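Local atomic coordinates of N-acetylglucosamine-6-phosphate deacetylase (Thermotoga maritima, PDB entry 1O12), a protein that probably removes the acetyl group from N-acetylglucosamine 6-phosphate in amino-sugar metabolism, using one bound divalent metal cation per subunit. Residues T97-R110 / R145-A159. Sequence-based numbering, arbitrary orientation.
Sequences TSLEKMKEILRKAR and RPPSERELSEIDSPA
CG of R145 sits between its backbone N and carbonyl carbon (chi1 56°), and the chain then runs straight out to NE, which carries the guanidinium to T97. R145 NH1 gives T97 O a nearly straight hydrogen bond of 2.9 Å, with the oxygen at the edge of the guanidinium, in its plane. NH2 adds a weak bond to the same oxygen. E151, extended beyond CG, receives this guanidinium side-on. R145 NE reaches E151 OE2, and R145 NH2 reaches E151 OE1 at 2.6 Å, both on the syn side but tilted out of the carboxylate plane. Y130 OH also binds OE1. An alanine in place of R145 would probably leave T97 O without this donor and the buried E151 carboxylate without its countercharge. L99 lies across the aliphatic part of E151 and meets E154, where L99 CD2 is 3.8 Å from E154 CG. P158, which follows a cis peptide bond, sets CG 4.0 Å from A109 CB, while L106 CD2 packs on A159 CB at 4.0 Å. L106 and A109 also touch V124 of strand 121-127. The contact joins outer helix 99-115 to the segment leading into strand 159-164, on the outside of the TIM-barrel-like amidohydrolase fold.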
ATOM      1  N   THR A  97      25.311  19.804   5.128  1.00 41.99           N
ATOM      2  CA  THR A  97      26.517  20.467   5.576  1.00 43.08           C
ATOM      3  C   THR A  97      26.872  21.667   4.694  1.00 42.38           C
ATOM      4  O   THR A  97      26.072  22.097   3.860  1.00 41.68           O
ATOM      5  CB  THR A  97      27.680  19.426   5.617  1.00 44.00           C
ATOM      6  OG1 THR A  97      28.757  19.944   6.411  1.00 46.69           O
ATOM      7  CG2 THR A  97      28.161  19.071   4.183  1.00 41.91           C
ATOM      8  N   SER A  98      28.070  22.205   4.878  1.00 42.69           N
ATOM      9  CA  SER A  98      28.503  23.365   4.093  1.00 43.17           C
ATOM     10  C   SER A  98      29.030  23.015   2.701  1.00 43.92           C
ATOM     11  O   SER A  98      29.525  21.918   2.479  1.00 45.57           O
ATOM     12  CB  SER A  98      29.585  24.146   4.862  1.00 41.15           C
ATOM     13  OG  SER A  98      30.652  23.313   5.298  1.00 39.12           O
ATOM     14  N   LEU A  99      28.919  23.944   1.759  1.00 45.30           N
ATOM     15  CA  LEU A  99      29.447  23.713   0.419  1.00 46.69           C
ATOM     16  C   LEU A  99      30.941  23.402   0.587  1.00 47.93           C
ATOM     17  O   LEU A  99      31.541  22.695  -0.221  1.00 48.55           O
ATOM     18  CB  LEU A  99      29.290  24.961  -0.465  1.00 45.42           C
ATOM     19  CG  LEU A  99      28.909  24.761  -1.946  1.00 47.23           C
ATOM     20  CD1 LEU A  99      29.145  26.049  -2.733  1.00 44.98           C
ATOM     21  CD2 LEU A  99      29.712  23.646  -2.559  1.00 46.99           C
ATOM     22  N   GLU A 100      31.540  23.929   1.650  1.00 48.75           N
ATOM     23  CA  GLU A 100      32.950  23.700   1.877  1.00 50.34           C
ATOM     24  C   GLU A 100      33.247  22.244   2.196  1.00 49.32           C
ATOM     25  O   GLU A 100      34.046  21.615   1.514  1.00 48.76           O
ATOM     26  CB  GLU A 100      33.451  24.600   2.995  1.00 53.68           C
ATOM     27  CG  GLU A 100      34.655  25.439   2.597  1.00 59.59           C
ATOM     28  CD  GLU A 100      35.902  24.607   2.268  1.00 64.33           C
ATOM     29  OE1 GLU A 100      35.954  23.984   1.169  1.00 65.54           O
ATOM     30  OE2 GLU A 100      36.835  24.577   3.120  1.00 66.87           O
ATOM     31  N   LYS A 101      32.609  21.711   3.231  1.00 49.58           N
ATOM     32  CA  LYS A 101      32.806  20.317   3.617  1.00 49.67           C
ATOM     33  C   LYS A 101      32.566  19.423   2.416  1.00 49.52           C
ATOM     34  O   LYS A 101      33.338  18.513   2.143  1.00 49.11           O
ATOM     35  CB  LYS A 101      31.843  19.933   4.737  1.00 49.08           C
ATOM     36  CG  LYS A 101      32.227  20.493   6.082  1.00 51.82           C
ATOM     37  CD  LYS A 101      33.633  20.055   6.457  1.00 54.50           C
ATOM     38  CE  LYS A 101      33.797  18.536   6.342  1.00 54.58           C
ATOM     39  NZ  LYS A 101      32.770  17.841   7.164  1.00 56.23           N
HETATM   40  N   MSE A 102      31.475  19.699   1.718  1.00 49.72           N
HETATM   41  CA  MSE A 102      31.083  18.972   0.532  1.00 51.99           C
HETATM   42  C   MSE A 102      32.255  18.850  -0.452  1.00 50.23           C
HETATM   43  O   MSE A 102      32.644  17.738  -0.817  1.00 51.11           O
HETATM   44  CB  MSE A 102      29.923  19.718  -0.128  1.00 58.33           C
HETATM   45  CG  MSE A 102      28.674  18.922  -0.426  1.00 66.83           C
HETATM   46 SE   MSE A 102      27.100  20.128  -0.446  1.00 81.69          SE
HETATM   47  CE  MSE A 102      26.534  19.961   1.435  1.00 76.56           C
ATOM     48  N   LYS A 103      32.810  19.987  -0.882  1.00 47.93           N
ATOM     49  CA  LYS A 103      33.927  20.005  -1.832  1.00 45.18           C
ATOM     50  C   LYS A 103      35.091  19.190  -1.311  1.00 42.93           C
ATOM     51  O   LYS A 103      35.736  18.483  -2.082  1.00 41.77           O
ATOM     52  CB  LYS A 103      34.416  21.429  -2.113  1.00 46.00           C
ATOM     53  CG  LYS A 103      33.386  22.369  -2.762  1.00 49.56           C
ATOM     54  CD  LYS A 103      34.063  23.280  -3.808  1.00 52.46           C
ATOM     55  CE  LYS A 103      35.284  24.032  -3.235  1.00 54.27           C
ATOM     56  NZ  LYS A 103      36.287  24.510  -4.260  1.00 54.57           N
ATOM     57  N   GLU A 104      35.349  19.281  -0.006  1.00 40.58           N
ATOM     58  CA  GLU A 104      36.442  18.542   0.613  1.00 40.21           C
ATOM     59  C   GLU A 104      36.163  17.038   0.658  1.00 39.26           C
ATOM     60  O   GLU A 104      37.072  16.223   0.475  1.00 39.83           O
ATOM     61  CB  GLU A 104      36.709  19.049   2.038  1.00 42.60           C
ATOM     62  CG  GLU A 104      37.901  18.362   2.749  1.00 48.80           C
ATOM     63  CD  GLU A 104      37.545  17.818   4.145  1.00 53.56           C
ATOM     64  OE1 GLU A 104      38.378  17.107   4.769  1.00 55.45           O
ATOM     65  OE2 GLU A 104      36.423  18.101   4.627  1.00 57.28           O
ATOM     66  N   ILE A 105      34.916  16.656   0.905  1.00 37.10           N
ATOM     67  CA  ILE A 105      34.605  15.237   0.956  1.00 35.59           C
ATOM     68  C   ILE A 105      34.657  14.644  -0.460  1.00 36.54           C
ATOM     69  O   ILE A 105      35.188  13.548  -0.659  1.00 34.65           O
ATOM     70  CB  ILE A 105      33.249  15.007   1.624  1.00 33.61           C
ATOM     71  CG1 ILE A 105      33.399  15.313   3.117  1.00 31.24           C
ATOM     72  CG2 ILE A 105      32.796  13.554   1.422  1.00 32.61           C
ATOM     73  CD1 ILE A 105      32.134  15.560   3.840  1.00 29.73           C
ATOM     74  N   LEU A 106      34.134  15.385  -1.442  1.00 35.60           N
ATOM     75  CA  LEU A 106      34.177  14.921  -2.813  1.00 34.51           C
ATOM     76  C   LEU A 106      35.649  14.838  -3.268  1.00 35.52           C
ATOM     77  O   LEU A 106      36.044  13.907  -3.971  1.00 34.36           O
ATOM     78  CB  LEU A 106      33.384  15.870  -3.713  1.00 32.01           C
ATOM     79  CG  LEU A 106      31.863  15.792  -3.537  1.00 32.68           C
ATOM     80  CD1 LEU A 106      31.187  16.856  -4.402  1.00 28.79           C
ATOM     81  CD2 LEU A 106      31.343  14.377  -3.925  1.00 31.25           C
ATOM     82  N   ARG A 107      36.466  15.791  -2.824  1.00 35.66           N
ATOM     83  CA  ARG A 107      37.865  15.843  -3.220  1.00 37.02           C
ATOM     84  C   ARG A 107      38.691  14.682  -2.672  1.00 36.30           C
ATOM     85  O   ARG A 107      39.500  14.094  -3.397  1.00 34.89           O
ATOM     86  CB  ARG A 107      38.469  17.184  -2.782  1.00 40.15           C
ATOM     87  CG  ARG A 107      39.886  17.456  -3.243  1.00 43.78           C
ATOM     88  CD  ARG A 107      40.297  18.892  -2.876  1.00 47.23           C
ATOM     89  NE  ARG A 107      40.210  19.146  -1.431  1.00 49.56           N
ATOM     90  CZ  ARG A 107      39.414  20.062  -0.857  1.00 50.07           C
ATOM     91  NH1 ARG A 107      38.606  20.849  -1.591  1.00 46.05           N
ATOM     92  NH2 ARG A 107      39.423  20.183   0.474  1.00 48.48           N
ATOM     93  N   LYS A 108      38.490  14.345  -1.403  1.00 36.48           N
ATOM     94  CA  LYS A 108      39.230  13.248  -0.810  1.00 37.60           C
ATOM     95  C   LYS A 108      38.765  11.875  -1.303  1.00 38.66           C
ATOM     96  O   LYS A 108      39.552  10.915  -1.369  1.00 39.59           O
ATOM     97  CB  LYS A 108      39.130  13.313   0.697  1.00 39.08           C
ATOM     98  CG  LYS A 108      39.882  14.477   1.328  1.00 41.16           C
ATOM     99  CD  LYS A 108      39.860  14.293   2.855  1.00 42.01           C
ATOM    100  CE  LYS A 108      40.515  15.439   3.605  1.00 42.26           C
ATOM    101  NZ  LYS A 108      40.787  15.047   5.026  1.00 44.63           N
ATOM    102  N   ALA A 109      37.489  11.767  -1.649  1.00 38.56           N
ATOM    103  CA  ALA A 109      36.986  10.501  -2.154  1.00 38.88           C
ATOM    104  C   ALA A 109      37.581  10.312  -3.562  1.00 38.55           C
ATOM    105  O   ALA A 109      37.991   9.198  -3.934  1.00 38.38           O
ATOM    106  CB  ALA A 109      35.443  10.519  -2.198  1.00 39.44           C
ATOM    107  N   ARG A 110      37.628  11.405  -4.330  1.00 37.03           N
ATOM    108  CA  ARG A 110      38.192  11.391  -5.677  1.00 36.77           C
ATOM    109  C   ARG A 110      39.662  10.949  -5.619  1.00 36.69           C
ATOM    110  O   ARG A 110      40.098  10.147  -6.441  1.00 36.67           O
ATOM    111  CB  ARG A 110      38.113  12.788  -6.316  1.00 37.58           C
ATOM    112  CG  ARG A 110      38.612  12.900  -7.798  1.00 35.85           C
ATOM    113  CD  ARG A 110      39.106  14.348  -8.110  1.00 36.36           C
ATOM    114  NE  ARG A 110      40.235  14.735  -7.246  1.00 36.64           N
ATOM    115  CZ  ARG A 110      40.660  15.980  -7.040  1.00 36.55           C
ATOM    116  NH1 ARG A 110      40.071  17.001  -7.632  1.00 37.10           N
ATOM    117  NH2 ARG A 110      41.658  16.210  -6.202  1.00 37.21           N
ATOM    118  N   ARG A 145      19.248  24.143   2.688  1.00 41.80           N
ATOM    119  CA  ARG A 145      19.008  25.327   1.888  1.00 41.66           C
ATOM    120  C   ARG A 145      18.622  24.862   0.497  1.00 42.25           C
ATOM    121  O   ARG A 145      18.788  23.680   0.159  1.00 41.61           O
ATOM    122  CB  ARG A 145      20.303  26.132   1.800  1.00 40.67           C
ATOM    123  CG  ARG A 145      21.442  25.276   1.240  1.00 41.37           C
ATOM    124  CD  ARG A 145      22.773  25.988   1.261  1.00 41.46           C
ATOM    125  NE  ARG A 145      23.871  25.183   0.712  1.00 40.27           N
ATOM    126  CZ  ARG A 145      24.540  24.242   1.377  1.00 39.85           C
ATOM    127  NH1 ARG A 145      24.234  23.961   2.641  1.00 40.57           N
ATOM    128  NH2 ARG A 145      25.530  23.587   0.779  1.00 38.45           N
ATOM    129  N   PRO A 146      18.100  25.780  -0.333  1.00 42.41           N
ATOM    130  CA  PRO A 146      17.708  25.422  -1.697  1.00 42.05           C
ATOM    131  C   PRO A 146      18.933  25.360  -2.581  1.00 42.36           C
ATOM    132  O   PRO A 146      19.960  25.972  -2.298  1.00 43.22           O
ATOM    133  CB  PRO A 146      16.781  26.559  -2.103  1.00 41.09           C
ATOM    134  CG  PRO A 146      17.389  27.722  -1.398  1.00 41.43           C
ATOM    135  CD  PRO A 146      17.698  27.164  -0.022  1.00 42.24           C
ATOM    136  N   PRO A 147      18.851  24.589  -3.652  1.00 43.96           N
ATOM    137  CA  PRO A 147      19.966  24.459  -4.587  1.00 45.73           C
ATOM    138  C   PRO A 147      20.140  25.770  -5.344  1.00 47.85           C
ATOM    139  O   PRO A 147      19.164  26.467  -5.635  1.00 47.15           O
ATOM    140  CB  PRO A 147      19.521  23.322  -5.493  1.00 45.78           C
ATOM    141  CG  PRO A 147      18.010  23.401  -5.427  1.00 43.93           C
ATOM    142  CD  PRO A 147      17.768  23.652  -3.977  1.00 43.88           C
ATOM    143  N   SER A 148      21.387  26.090  -5.674  1.00 49.93           N
ATOM    144  CA  SER A 148      21.705  27.328  -6.375  1.00 49.98           C
ATOM    145  C   SER A 148      22.601  26.999  -7.545  1.00 50.50           C
ATOM    146  O   SER A 148      23.300  25.996  -7.518  1.00 50.68           O
ATOM    147  CB  SER A 148      22.457  28.264  -5.436  1.00 49.25           C
ATOM    148  OG  SER A 148      23.786  27.800  -5.265  1.00 48.24           O
ATOM    149  N   GLU A 149      22.602  27.866  -8.559  1.00 52.15           N
ATOM    150  CA  GLU A 149      23.432  27.673  -9.755  1.00 51.78           C
ATOM    151  C   GLU A 149      24.908  27.620  -9.356  1.00 51.60           C
ATOM    152  O   GLU A 149      25.708  26.916  -9.989  1.00 51.94           O
ATOM    153  CB  GLU A 149      23.206  28.824 -10.735  1.00 52.27           C
ATOM    154  CG  GLU A 149      23.630  28.556 -12.159  1.00 54.07           C
ATOM    155  CD  GLU A 149      22.620  27.709 -12.899  1.00 55.69           C
ATOM    156  OE1 GLU A 149      21.406  27.935 -12.682  1.00 56.69           O
ATOM    157  OE2 GLU A 149      23.034  26.837 -13.697  1.00 55.15           O
ATOM    158  N   ARG A 150      25.249  28.369  -8.306  1.00 51.11           N
ATOM    159  CA  ARG A 150      26.606  28.438  -7.767  1.00 52.01           C
ATOM    160  C   ARG A 150      27.026  27.105  -7.143  1.00 51.66           C
ATOM    161  O   ARG A 150      28.179  26.692  -7.260  1.00 52.08           O
ATOM    162  CB  ARG A 150      26.684  29.542  -6.709  1.00 55.34           C
ATOM    163  CG  ARG A 150      28.007  29.646  -5.923  1.00 59.35           C
ATOM    164  CD  ARG A 150      27.890  30.742  -4.837  1.00 62.64           C
ATOM    165  NE  ARG A 150      27.321  31.975  -5.404  1.00 67.85           N
ATOM    166  CZ  ARG A 150      27.029  33.092  -4.721  1.00 69.96           C
ATOM    167  NH1 ARG A 150      27.246  33.170  -3.406  1.00 69.73           N
ATOM    168  NH2 ARG A 150      26.519  34.147  -5.363  1.00 68.95           N
ATOM    169  N   GLU A 151      26.106  26.425  -6.462  1.00 49.42           N
ATOM    170  CA  GLU A 151      26.473  25.148  -5.865  1.00 47.72           C
ATOM    171  C   GLU A 151      26.371  24.014  -6.880  1.00 45.76           C
ATOM    172  O   GLU A 151      27.189  23.099  -6.886  1.00 44.47           O
ATOM    173  CB  GLU A 151      25.603  24.848  -4.640  1.00 47.97           C
ATOM    174  CG  GLU A 151      25.953  25.701  -3.447  1.00 49.66           C
ATOM    175  CD  GLU A 151      25.068  25.423  -2.248  1.00 52.13           C
ATOM    176  OE1 GLU A 151      25.205  24.333  -1.638  1.00 52.42           O
ATOM    177  OE2 GLU A 151      24.226  26.296  -1.927  1.00 51.74           O
ATOM    178  N   LEU A 152      25.381  24.083  -7.750  1.00 43.17           N
ATOM    179  CA  LEU A 152      25.224  23.042  -8.725  1.00 43.48           C
ATOM    180  C   LEU A 152      26.559  22.777  -9.423  1.00 44.34           C
ATOM    181  O   LEU A 152      26.865  21.639  -9.792  1.00 44.95           O
ATOM    182  CB  LEU A 152      24.184  23.452  -9.750  1.00 43.02           C
ATOM    183  CG  LEU A 152      23.742  22.279 -10.624  1.00 45.59           C
ATOM    184  CD1 LEU A 152      22.791  21.384  -9.782  1.00 43.89           C
ATOM    185  CD2 LEU A 152      23.047  22.778 -11.908  1.00 44.34           C
ATOM    186  N   SER A 153      27.366  23.825  -9.581  1.00 43.90           N
ATOM    187  CA  SER A 153      28.654  23.694 -10.265  1.00 43.56           C
ATOM    188  C   SER A 153      29.732  22.924  -9.504  1.00 42.58           C
ATOM    189  O   SER A 153      30.757  22.581 -10.073  1.00 42.85           O
ATOM    190  CB  SER A 153      29.207  25.081 -10.646  1.00 43.48           C
ATOM    191  OG  SER A 153      29.896  25.695  -9.564  1.00 42.50           O
ATOM    192  N   GLU A 154      29.523  22.671  -8.222  1.00 42.48           N
ATOM    193  CA  GLU A 154      30.506  21.923  -7.454  1.00 42.97           C
ATOM    194  C   GLU A 154      30.128  20.439  -7.320  1.00 42.55           C
ATOM    195  O   GLU A 154      30.894  19.653  -6.775  1.00 43.25           O
ATOM    196  CB  GLU A 154      30.662  22.522  -6.057  1.00 45.51           C
ATOM    197  CG  GLU A 154      31.176  23.944  -6.027  1.00 47.52           C
ATOM    198  CD  GLU A 154      32.542  24.077  -6.651  1.00 50.02           C
ATOM    199  OE1 GLU A 154      32.748  25.070  -7.365  1.00 51.52           O
ATOM    200  OE2 GLU A 154      33.417  23.205  -6.425  1.00 52.31           O
ATOM    201  N   ILE A 155      28.966  20.044  -7.833  1.00 41.60           N
ATOM    202  CA  ILE A 155      28.523  18.656  -7.711  1.00 40.33           C
ATOM    203  C   ILE A 155      28.770  17.854  -8.973  1.00 40.89           C
ATOM    204  O   ILE A 155      28.124  18.076  -9.996  1.00 41.28           O
ATOM    205  CB  ILE A 155      27.024  18.576  -7.379  1.00 37.84           C
ATOM    206  CG1 ILE A 155      26.734  19.351  -6.092  1.00 37.57           C
ATOM    207  CG2 ILE A 155      26.607  17.143  -7.251  1.00 33.36           C
ATOM    208  CD1 ILE A 155      25.230  19.449  -5.728  1.00 37.20           C
ATOM    209  N   ASP A 156      29.688  16.899  -8.877  1.00 40.25           N
ATOM    210  CA  ASP A 156      30.044  16.063 -10.008  1.00 40.75           C
ATOM    211  C   ASP A 156      30.861  14.883  -9.462  1.00 40.15           C
ATOM    212  O   ASP A 156      31.012  14.727  -8.244  1.00 39.37           O
ATOM    213  CB  ASP A 156      30.884  16.893 -11.004  1.00 43.40           C
ATOM    214  CG  ASP A 156      30.927  16.282 -12.416  1.00 46.34           C
ATOM    215  OD1 ASP A 156      31.363  17.006 -13.352  1.00 48.69           O
ATOM    216  OD2 ASP A 156      30.539  15.098 -12.597  1.00 46.24           O
ATOM    217  N   SER A 157      31.401  14.062 -10.358  1.00 39.20           N
ATOM    218  CA  SER A 157      32.185  12.912  -9.931  1.00 36.81           C
ATOM    219  C   SER A 157      33.131  13.453  -8.886  1.00 35.71           C
ATOM    220  O   SER A 157      33.731  14.505  -9.089  1.00 37.39           O
ATOM    221  CB  SER A 157      32.949  12.321 -11.120  1.00 35.62           C
ATOM    222  OG  SER A 157      33.286  10.969 -10.879  1.00 32.95           O
ATOM    223  N   PRO A 158      33.331  12.720  -7.781  1.00 34.81           N
ATOM    224  CA  PRO A 158      32.723  11.419  -7.483  1.00 35.08           C
ATOM    225  C   PRO A 158      31.330  11.341  -6.820  1.00 33.96           C
ATOM    226  O   PRO A 158      31.019  10.362  -6.153  1.00 33.36           O
ATOM    227  CB  PRO A 158      33.799  10.734  -6.648  1.00 34.30           C
ATOM    228  CG  PRO A 158      34.313  11.856  -5.825  1.00 35.21           C
ATOM    229  CD  PRO A 158      34.411  13.019  -6.824  1.00 33.44           C
ATOM    230  N   ALA A 159      30.498  12.358  -6.983  1.00 33.12           N
ATOM    231  CA  ALA A 159      29.153  12.251  -6.429  1.00 32.55           C
ATOM    232  C   ALA A 159      28.484  11.188  -7.309  1.00 32.98           C
ATOM    233  O   ALA A 159      28.704  11.160  -8.526  1.00 32.78           O
ATOM    234  CB  ALA A 159      28.410  13.575  -6.555  1.00 30.98           C
TER